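PDB 2WSM: hydrogenase expression/formation protein (hypb) from Archaeoglobus fulgidus, which binds and probably hydrolyses GTP, dimerises in a GTP-dependent way, and as a nickel- and zinc-binding maturation factor probably serves nickel delivery to hydrogenase. Local coordinates for residues 14-25 and 126-134; 79-87 and 102-110. All coordinates share one frame; numbering follows the deposited sequence.

Interaction 1: residues 14-25 and 126-134; sequences NKRLAEKNREAL and FDLGENYRV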
loop_
_atom_site.group_PDB
_atom_site.type_symbol
_atom_site.label_atom_id
_atom_site.label_comp_id
_atom_site.label_asym_id
_atom_site.label_seq_id
_atom_site.Cartn_x
_atom_site.Cartn_y
_atom_site.Cartn_z
ATOM N N ASN A 14 11.547 9.711 -5.415
ATOM C CA ASN A 14 11.712 8.265 -5.515
ATOM C C ASN A 14 12.069 7.840 -6.933
ATOM O O ASN A 14 13.001 7.061 -7.134
ATOM C CB ASN A 14 10.457 7.519 -5.057
ATOM C CG ASN A 14 10.722 6.039 -4.802
ATOM O OD1 ASN A 14 11.319 5.669 -3.790
ATOM N ND2 ASN A 14 10.279 5.190 -5.719
ATOM N N LYS A 15 11.324 8.355 -7.909
ATOM C CA LYS A 15 11.555 8.036 -9.316
ATOM C C LYS A 15 12.982 8.374 -9.735
ATOM O O LYS A 15 13.632 7.619 -10.472
ATOM C CB LYS A 15 10.557 8.786 -10.198
ATOM C CG LYS A 15 9.114 8.442 -9.890
ATOM C CD LYS A 15 8.149 9.139 -10.832
ATOM C CE LYS A 15 6.714 8.703 -10.558
ATOM N NZ LYS A 15 5.736 9.364 -11.470
ATOM N N ARG A 16 13.454 9.514 -9.250
ATOM C CA ARG A 16 14.796 9.997 -9.526
ATOM C C ARG A 16 15.845 9.026 -8.976
ATOM O O ARG A 16 16.716 8.557 -9.708
ATOM C CB ARG A 16 14.950 11.380 -8.896
ATOM C CG ARG A 16 16.213 12.129 -9.244
ATOM C CD ARG A 16 16.270 13.429 -8.445
ATOM N NE ARG A 16 17.533 14.136 -8.633
ATOM C CZ ARG A 16 18.659 13.843 -7.990
ATOM N NH1 ARG A 16 18.688 12.850 -7.110
ATOM N NH2 ARG A 16 19.760 14.546 -8.228
ATOM N N LEU A 17 15.757 8.718 -7.687
ATOM C CA LEU A 17 16.682 7.767 -7.079
ATOM C C LEU A 17 16.511 6.365 -7.670
ATOM O O LEU A 17 17.479 5.616 -7.812
ATOM C CB LEU A 17 16.518 7.749 -5.557
ATOM C CG LEU A 17 16.809 9.091 -4.869
ATOM C CD1 LEU A 17 16.600 9.024 -3.355
ATOM C CD2 LEU A 17 18.225 9.565 -5.192
ATOM N N ALA A 18 15.282 6.018 -8.034
ATOM C CA ALA A 18 15.013 4.713 -8.638
ATOM C C ALA A 18 15.800 4.509 -9.931
ATOM O O ALA A 18 16.298 3.414 -10.202
ATOM C CB ALA A 18 13.532 4.534 -8.885
ATOM N N GLU A 19 15.903 5.569 -10.726
ATOM C CA GLU A 19 16.652 5.533 -11.975
ATOM C C GLU A 19 18.136 5.364 -11.690
ATOM O O GLU A 19 18.835 4.639 -12.402
ATOM C CB GLU A 19 16.420 6.819 -12.777
ATOM C CG GLU A 19 17.345 6.978 -13.988
ATOM C CD GLU A 19 17.355 8.401 -14.557
ATOM O OE1 GLU A 19 16.864 9.336 -13.878
ATOM O OE2 GLU A 19 17.867 8.586 -15.685
ATOM N N LYS A 20 18.616 6.029 -10.643
ATOM C CA LYS A 20 20.023 5.914 -10.262
ATOM C C LYS A 20 20.356 4.508 -9.764
ATOM O O LYS A 20 21.413 3.956 -10.094
ATOM C CB LYS A 20 20.392 6.953 -9.201
ATOM C CG LYS A 20 20.368 8.386 -9.701
ATOM C CD LYS A 20 20.230 9.357 -8.542
ATOM C CE LYS A 20 21.566 9.615 -7.863
ATOM N NZ LYS A 20 22.296 10.749 -8.503
ATOM N N ASN A 21 19.452 3.933 -8.976
ATOM C CA ASN A 21 19.642 2.576 -8.486
ATOM C C ASN A 21 19.697 1.604 -9.656
ATOM O O ASN A 21 20.528 0.690 -9.681
ATOM C CB ASN A 21 18.546 2.183 -7.490
ATOM C CG ASN A 21 18.612 2.989 -6.197
ATOM O OD1 ASN A 21 19.591 3.692 -5.938
ATOM N ND2 ASN A 21 17.561 2.897 -5.387
ATOM N N ARG A 22 18.825 1.828 -10.633
ATOM C CA ARG A 22 18.747 0.975 -11.818
ATOM C C ARG A 22 20.022 1.074 -12.663
ATOM O O ARG A 22 20.583 0.060 -13.079
ATOM C CB ARG A 22 17.502 1.328 -12.641
ATOM C CG ARG A 22 17.249 0.418 -13.830
ATOM C CD ARG A 22 15.816 0.560 -14.361
ATOM N NE ARG A 22 14.845 -0.146 -13.522
ATOM C CZ ARG A 22 13.996 0.446 -12.683
ATOM N NH1 ARG A 22 13.979 1.765 -12.568
ATOM N NH2 ARG A 22 13.157 -0.286 -11.961
ATOM N N GLU A 23 20.499 2.291 -12.892
ATOM C CA GLU A 23 21.740 2.466 -13.646
ATOM C C GLU A 23 22.927 1.835 -12.926
ATOM O O GLU A 23 23.747 1.163 -13.550
ATOM C CB GLU A 23 22.003 3.945 -13.937
ATOM C CG GLU A 23 23.309 4.225 -14.685
ATOM C CD GLU A 23 23.564 3.278 -15.857
ATOM O OE1 GLU A 23 22.602 2.696 -16.399
ATOM O OE2 GLU A 23 24.744 3.115 -16.239
ATOM N N ALA A 24 23.011 2.047 -11.613
ATOM C CA ALA A 24 24.100 1.490 -10.827
ATOM C C ALA A 24 24.068 -0.028 -10.900
ATOM O O ALA A 24 25.098 -0.670 -11.089
ATOM C CB ALA A 24 24.015 1.962 -9.377
ATOM N N LEU A 25 22.875 -0.599 -10.766
ATOM C CA LEU A 25 22.702 -2.039 -10.914
ATOM C C LEU A 25 23.117 -2.516 -12.305
ATOM O O LEU A 25 23.629 -3.625 -12.465
ATOM C CB LEU A 25 21.251 -2.431 -10.636
ATOM C CG LEU A 25 20.801 -2.406 -9.175
ATOM C CD1 LEU A 25 19.286 -2.350 -9.087
ATOM C CD2 LEU A 25 21.347 -3.624 -8.429
ATOM N N PHE A 126 6.090 2.146 -5.190
ATOM C CA PHE A 126 7.498 2.462 -5.005
ATOM C C PHE A 126 8.476 1.614 -5.822
ATOM O O PHE A 126 8.779 0.470 -5.488
ATOM C CB PHE A 126 7.840 2.492 -3.519
ATOM C CG PHE A 126 7.033 3.499 -2.757
ATOM C CD1 PHE A 126 7.432 4.825 -2.703
ATOM C CD2 PHE A 126 5.842 3.135 -2.144
ATOM C CE1 PHE A 126 6.677 5.766 -2.018
ATOM C CE2 PHE A 126 5.083 4.066 -1.461
ATOM C CZ PHE A 126 5.499 5.386 -1.396
ATOM N N ASP A 127 8.955 2.203 -6.908
ATOM C CA ASP A 127 10.014 1.615 -7.709
ATOM C C ASP A 127 11.325 1.676 -6.917
ATOM O O ASP A 127 11.753 2.744 -6.504
ATOM C CB ASP A 127 10.144 2.399 -9.020
ATOM C CG ASP A 127 11.077 1.742 -10.016
ATOM O OD1 ASP A 127 11.355 2.376 -11.050
ATOM O OD2 ASP A 127 11.528 0.601 -9.778
ATOM N N LEU A 128 11.953 0.530 -6.692
ATOM C CA LEU A 128 13.228 0.513 -5.987
ATOM C C LEU A 128 14.393 0.636 -6.965
ATOM O O LEU A 128 15.519 0.942 -6.568
ATOM C CB LEU A 128 13.366 -0.775 -5.164
ATOM C CG LEU A 128 12.251 -1.050 -4.148
ATOM C CD1 LEU A 128 12.571 -2.279 -3.314
ATOM C CD2 LEU A 128 12.025 0.166 -3.254
ATOM N N GLY A 129 14.111 0.397 -8.243
ATOM C CA GLY A 129 15.133 0.364 -9.269
ATOM C C GLY A 129 15.436 -1.071 -9.636
ATOM O O GLY A 129 16.420 -1.362 -10.318
ATOM N N GLU A 130 14.569 -1.970 -9.181
ATOM C CA GLU A 130 14.755 -3.407 -9.354
ATOM C C GLU A 130 14.512 -3.919 -10.780
ATOM O O GLU A 130 13.816 -3.292 -11.574
ATOM C CB GLU A 130 13.855 -4.165 -8.373
ATOM C CG GLU A 130 12.382 -4.122 -8.708
ATOM C CD GLU A 130 11.662 -2.914 -8.125
ATOM O OE1 GLU A 130 10.442 -3.009 -7.900
ATOM O OE2 GLU A 130 12.296 -1.868 -7.895
ATOM N N ASN A 131 15.101 -5.069 -11.083
ATOM C CA ASN A 131 14.883 -5.778 -12.342
ATOM C C ASN A 131 13.555 -6.559 -12.384
ATOM O O ASN A 131 12.875 -6.588 -13.410
ATOM C CB ASN A 131 16.042 -6.752 -12.615
ATOM C CG ASN A 131 17.398 -6.068 -12.629
ATOM O OD1 ASN A 131 17.831 -5.480 -11.632
ATOM N ND2 ASN A 131 18.088 -6.154 -13.763
ATOM N N TYR A 132 13.203 -7.207 -11.278
ATOM C CA TYR A 132 11.995 -8.025 -11.215
ATOM C C TYR A 132 11.252 -7.902 -9.892
ATOM O O TYR A 132 11.845 -7.666 -8.845
ATOM C CB TYR A 132 12.324 -9.500 -11.480
ATOM C CG TYR A 132 12.975 -9.709 -12.818
ATOM C CD1 TYR A 132 14.357 -9.631 -12.956
ATOM C CD2 TYR A 132 12.210 -9.959 -13.951
ATOM C CE1 TYR A 132 14.961 -9.803 -14.184
ATOM C CE2 TYR A 132 12.803 -10.133 -15.189
ATOM C CZ TYR A 132 14.181 -10.051 -15.297
ATOM O OH TYR A 132 14.785 -10.226 -16.518
ATOM N N ARG A 133 9.942 -8.080 -9.956
ATOM C CA ARG A 133 9.097 -8.033 -8.779
ATOM C C ARG A 133 8.506 -9.414 -8.527
ATOM O O ARG A 133 7.925 -10.031 -9.420
ATOM C CB ARG A 133 7.972 -7.019 -8.985
ATOM C CG ARG A 133 8.380 -5.563 -8.782
ATOM C CD ARG A 133 7.965 -4.686 -9.966
ATOM N NE ARG A 133 9.046 -4.647 -10.952
ATOM C CZ ARG A 133 9.824 -3.590 -11.179
ATOM N NH1 ARG A 133 9.629 -2.454 -10.518
ATOM N NH2 ARG A 133 10.788 -3.664 -12.086
ATOM N N VAL A 134 8.665 -9.900 -7.307
ATOM C CA VAL A 134 8.010 -11.127 -6.904
ATOM C C VAL A 134 7.036 -10.808 -5.774
ATOM O O VAL A 134 7.337 -10.016 -4.872
ATOM C CB VAL A 134 9.029 -12.210 -6.486
ATOM C CG1 VAL A 134 8.315 -13.469 -6.008
ATOM C CG2 VAL A 134 9.948 -12.544 -7.658
HETATM O O HOH W 1 8.315 4.832 -7.777
HETATM O O HOH W 2 15.378 -2.599 -13.968
#

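Interaction 2: residues 79-87 and 102-110; sequences FGIKAEAIS and RLKKFSDCD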
loop_
_atom_site.group_PDB
_atom_site.type_symbol
_atom_site.label_atom_id
_atom_site.label_comp_id
_atom_site.label_asym_id
_atom_site.label_seq_id
_atom_site.Cartn_x
_atom_site.Cartn_y
_atom_site.Cartn_z
ATOM N N PHE A 79 26.682 -18.307 5.351
ATOM C CA PHE A 79 27.237 -18.714 4.063
ATOM C C PHE A 79 28.175 -17.655 3.492
ATOM O O PHE A 79 28.460 -17.639 2.294
ATOM C CB PHE A 79 26.119 -19.049 3.067
ATOM C CG PHE A 79 25.339 -20.283 3.427
ATOM C CD1 PHE A 79 25.791 -21.537 3.043
ATOM C CD2 PHE A 79 24.165 -20.191 4.159
ATOM C CE1 PHE A 79 25.082 -22.681 3.378
ATOM C CE2 PHE A 79 23.451 -21.329 4.497
ATOM C CZ PHE A 79 23.911 -22.576 4.108
ATOM N N GLY A 80 28.660 -16.776 4.361
ATOM C CA GLY A 80 29.596 -15.747 3.954
ATOM C C GLY A 80 28.924 -14.728 3.063
ATOM O O GLY A 80 29.558 -13.793 2.573
ATOM N N ILE A 81 27.629 -14.918 2.853
ATOM C CA ILE A 81 26.821 -13.991 2.070
ATOM C C ILE A 81 26.774 -12.614 2.722
ATOM O O ILE A 81 26.626 -12.496 3.939
ATOM C CB ILE A 81 25.382 -14.536 1.892
ATOM C CG1 ILE A 81 25.285 -15.368 0.616
ATOM C CG2 ILE A 81 24.359 -13.409 1.861
ATOM C CD1 ILE A 81 26.173 -16.577 0.615
ATOM N N LYS A 82 26.916 -11.571 1.913
ATOM C CA LYS A 82 26.700 -10.218 2.399
ATOM C C LYS A 82 25.211 -10.031 2.681
ATOM O O LYS A 82 24.368 -10.331 1.834
ATOM C CB LYS A 82 27.173 -9.200 1.367
ATOM C CG LYS A 82 28.638 -9.335 0.976
ATOM C CD LYS A 82 29.024 -8.310 -0.087
ATOM C CE LYS A 82 30.525 -8.320 -0.354
ATOM N NZ LYS A 82 30.993 -9.645 -0.855
ATOM N N ALA A 83 24.888 -9.541 3.872
ATOM C CA ALA A 83 23.499 -9.351 4.264
ATOM C C ALA A 83 23.368 -8.189 5.232
ATOM O O ALA A 83 24.320 -7.841 5.933
ATOM C CB ALA A 83 22.950 -10.611 4.888
ATOM N N GLU A 84 22.187 -7.588 5.278
ATOM C CA GLU A 84 21.955 -6.504 6.221
ATOM C C GLU A 84 20.487 -6.130 6.353
ATOM O O GLU A 84 19.721 -6.198 5.387
ATOM C CB GLU A 84 22.772 -5.274 5.833
ATOM C CG GLU A 84 22.369 -4.660 4.517
ATOM C CD GLU A 84 23.164 -3.416 4.212
ATOM O OE1 GLU A 84 24.315 -3.321 4.697
ATOM O OE2 GLU A 84 22.637 -2.534 3.497
ATOM N N ALA A 85 20.109 -5.755 7.572
ATOM C CA ALA A 85 18.792 -5.221 7.837
ATOM C C ALA A 85 18.699 -3.851 7.192
ATOM O O ALA A 85 19.637 -3.065 7.252
ATOM C CB ALA A 85 18.546 -5.115 9.341
ATOM N N ILE A 86 17.572 -3.582 6.546
ATOM C CA ILE A 86 17.278 -2.245 6.067
ATOM C C ILE A 86 16.487 -1.553 7.157
ATOM O O ILE A 86 15.519 -2.115 7.671
ATOM C CB ILE A 86 16.434 -2.280 4.784
ATOM C CG1 ILE A 86 17.180 -3.028 3.679
ATOM C CG2 ILE A 86 16.076 -0.860 4.330
ATOM C CD1 ILE A 86 16.264 -3.719 2.701
ATOM N N SER A 87 16.905 -0.350 7.531
ATOM C CA SER A 87 16.129 0.444 8.482
ATOM C C SER A 87 15.016 1.152 7.727
ATOM O O SER A 87 15.284 1.988 6.866
ATOM C CB SER A 87 17.012 1.466 9.193
ATOM O OG SER A 87 18.302 0.931 9.411
ATOM N N ARG A 102 23.129 1.866 -0.188
ATOM C CA ARG A 102 23.470 0.511 0.241
ATOM C C ARG A 102 23.950 -0.351 -0.919
ATOM O O ARG A 102 24.701 -1.305 -0.732
ATOM C CB ARG A 102 22.273 -0.146 0.927
ATOM C CG ARG A 102 21.788 0.586 2.186
ATOM C CD ARG A 102 22.724 0.345 3.364
ATOM N NE ARG A 102 23.888 1.222 3.326
ATOM C CZ ARG A 102 25.083 0.906 3.810
ATOM N NH1 ARG A 102 26.076 1.781 3.724
ATOM N NH2 ARG A 102 25.296 -0.285 4.364
ATOM N N LEU A 103 23.509 -0.004 -2.121
ATOM C CA LEU A 103 23.792 -0.794 -3.311
ATOM C C LEU A 103 25.279 -1.031 -3.573
ATOM O O LEU A 103 25.662 -2.093 -4.061
ATOM C CB LEU A 103 23.133 -0.150 -4.533
ATOM C CG LEU A 103 21.611 -0.302 -4.557
ATOM C CD1 LEU A 103 21.007 0.355 -5.785
ATOM C CD2 LEU A 103 21.253 -1.778 -4.510
ATOM N N LYS A 104 26.117 -0.050 -3.249
ATOM C CA LYS A 104 27.551 -0.164 -3.530
ATOM C C LYS A 104 28.184 -1.372 -2.830
ATOM O O LYS A 104 28.977 -2.104 -3.424
ATOM C CB LYS A 104 28.283 1.130 -3.163
ATOM C CG LYS A 104 27.562 2.386 -3.652
ATOM C CD LYS A 104 28.474 3.608 -3.692
ATOM C CE LYS A 104 29.409 3.566 -4.898
ATOM N NZ LYS A 104 30.168 4.839 -5.078
ATOM N N LYS A 105 27.813 -1.584 -1.571
ATOM C CA LYS A 105 28.301 -2.724 -0.809
ATOM C C LYS A 105 27.937 -4.033 -1.498
ATOM O O LYS A 105 28.592 -5.050 -1.297
ATOM C CB LYS A 105 27.743 -2.684 0.614
ATOM C CG LYS A 105 27.707 -4.030 1.342
ATOM C CD LYS A 105 27.179 -3.859 2.770
ATOM C CE LYS A 105 26.818 -5.190 3.415
ATOM N NZ LYS A 105 27.889 -5.712 4.306
ATOM N N PHE A 106 26.904 -4.000 -2.332
ATOM C CA PHE A 106 26.451 -5.200 -3.026
ATOM C C PHE A 106 26.814 -5.226 -4.522
ATOM O O PHE A 106 26.344 -6.085 -5.266
ATOM C CB PHE A 106 24.945 -5.383 -2.839
ATOM C CG PHE A 106 24.534 -5.636 -1.415
ATOM C CD1 PHE A 106 24.170 -4.587 -0.587
ATOM C CD2 PHE A 106 24.501 -6.925 -0.907
ATOM C CE1 PHE A 106 23.789 -4.818 0.723
ATOM C CE2 PHE A 106 24.120 -7.165 0.401
ATOM C CZ PHE A 106 23.763 -6.110 1.218
ATOM N N SER A 107 27.658 -4.294 -4.951
ATOM C CA SER A 107 28.033 -4.193 -6.361
ATOM C C SER A 107 28.708 -5.466 -6.892
ATOM O O SER A 107 28.722 -5.718 -8.102
ATOM C CB SER A 107 28.934 -2.975 -6.594
ATOM O OG SER A 107 30.236 -3.191 -6.064
ATOM N N ASP A 108 29.249 -6.276 -5.987
ATOM C CA ASP A 108 29.924 -7.512 -6.385
ATOM C C ASP A 108 29.020 -8.750 -6.440
ATOM O O ASP A 108 29.489 -9.850 -6.741
ATOM C CB ASP A 108 31.120 -7.783 -5.466
ATOM C CG ASP A 108 30.711 -7.956 -4.016
ATOM O OD1 ASP A 108 30.207 -9.045 -3.668
ATOM O OD2 ASP A 108 30.892 -7.003 -3.226
ATOM N N CYS A 109 27.732 -8.586 -6.163
ATOM C CA CYS A 109 26.814 -9.721 -6.236
ATOM C C CYS A 109 26.197 -9.846 -7.628
ATOM O O CYS A 109 25.909 -8.848 -8.283
ATOM C CB CYS A 109 25.711 -9.609 -5.175
ATOM S SG CYS A 109 26.287 -9.384 -3.458
ATOM N N ASP A 110 26.003 -11.079 -8.081
ATOM C CA ASP A 110 25.288 -11.326 -9.325
ATOM C C ASP A 110 23.805 -11.086 -9.101
ATOM O O ASP A 110 23.104 -10.560 -9.960
ATOM C CB ASP A 110 25.498 -12.771 -9.789
ATOM C CG ASP A 110 26.961 -13.145 -9.873
ATOM O OD1 ASP A 110 27.780 -12.265 -10.213
ATOM O OD2 ASP A 110 27.288 -14.318 -9.593
#

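Interaction 1: residues 14-25 and 126-134
Arg22 reaches out from helix 12-28 and grips the carboxylate of Asp127 end-on, NH1 and NH2 each taking one oxygen. The bond from Arg22 NH2 to Asp127 OD2, 2.9 Å long, uses the syn lone pair and is fairly straight; its partner, NH1 to OD1, is looser, and the guanidinium and carboxylate planes stay 32° apart. The arginine leaves its helix with CG anti to the backbone N (chi1 -175°), then bends at chi3, which lays the guanidinium against the loop with Gly129 CA 3.3 Å above one face. Arg22 NH2 also donates to Glu130 O at 3.1 Å. Gly129 is what lets the helix come so near: Ala18 O lies 3.4 Å from Gly129 CA, where any CB would run into Ala18 O and Asn21 CB, and its positive phi also favours glycine. Ala18 suits the same spot, its small methyl resting on Asp127 O.

Two asparagines of the same helix fasten the loop just before Gly129. Asn21 ND2 donates to Leu128 O at 3.1 Å, with the oxygen in its amide plane and the bond nearly straight (164°), and also bonds to Ala96 O. The amide of Asn14 stands almost perpendicular to the Phe126 ring and meets its edge; ND2 gives Asp127 O a more bent bond, a water joins ND2 to Asp127 N, and OD1 accepts from Ala96 N.

Asp127 OD2 takes a second bond from Gly129 N, closing an Asx turn, and Glu130 OE1 pairs with Arg133 NH1 at 2.8 Å. Two acids thus face two arginines in one salt-bridge network, whose mutual neutralisation probably keeps all four charged and pins the N-terminal helix to the loop leading into strand 132-138.

Interaction 2: residues 79-87 and 102-110
Phe106 pushes its ring edge between Lys82 and Glu84, neighbours on the same face of strand 82-85, and makes the closely packed heart of the contact. Phe106 CE2 lies 3.5 Å from Lys82 O, Phe106 CZ is 3.9 Å from Glu84 CG, and Lys105 CG leans over one face of the ring. Met63 of strand 60-64 also touches this phenylalanine, a flat, nonpolar side chain suited to a buried place between the edge strand and Met63.

Around that core the contact turns polar and opens to solvent. Glu84 holds CG between its backbone N and carbonyl carbon (chi1 65°), then runs extended alongside the ring edge, its carboxylate nearly perpendicular to the ring. Arg102 NH2 meets the syn lone pair of Glu84 OE1 at 3.2 Å, the two flat groups almost coplanar, though the bond is bent at 137°. Lys105 slides past in the reverse direction, bringing Lys105 CE to 3.4 Å from Glu84 OE1 while Lys105 NZ stays 4.3 Å from it. A glutamine in place of Glu84 would probably leave Arg102 and Lys105 without a countercharge on the strand.

At the other end Lys82 drapes its methylenes past Lys105 O, and Lys82 NZ makes a salt bridge with Asp108 OD1 at 3.0 Å; Asp108 sits in the type I turn from Phe106 to Cys109. Such ion pairs at the partly exposed rim are likely to add modest stability, leaving the buried ring to anchor the loop.

How the interactions relate
The centres of interactions 1 and 2 lie about 16 Å apart, and the contacts touch where Asn21 CB packs on Leu103 CD1 at 3.5 Å. Along the chain, 79-87 and 102-110 both fall between 14-25 and 126-134, so the second contact closes a short loop within a longer one. Both reach the seven-stranded parallel sheet of the P-loop-type nucleotide-binding domain: interaction 2 at its outermost strand 82-85, interaction 1 at the start of strand 132-138, nearer the middle. Helix 96-100, between the two segments of interaction 2, packs on helix 12-28. Together they tie the N-terminal helix and the connection 102-110 to the GTPase core.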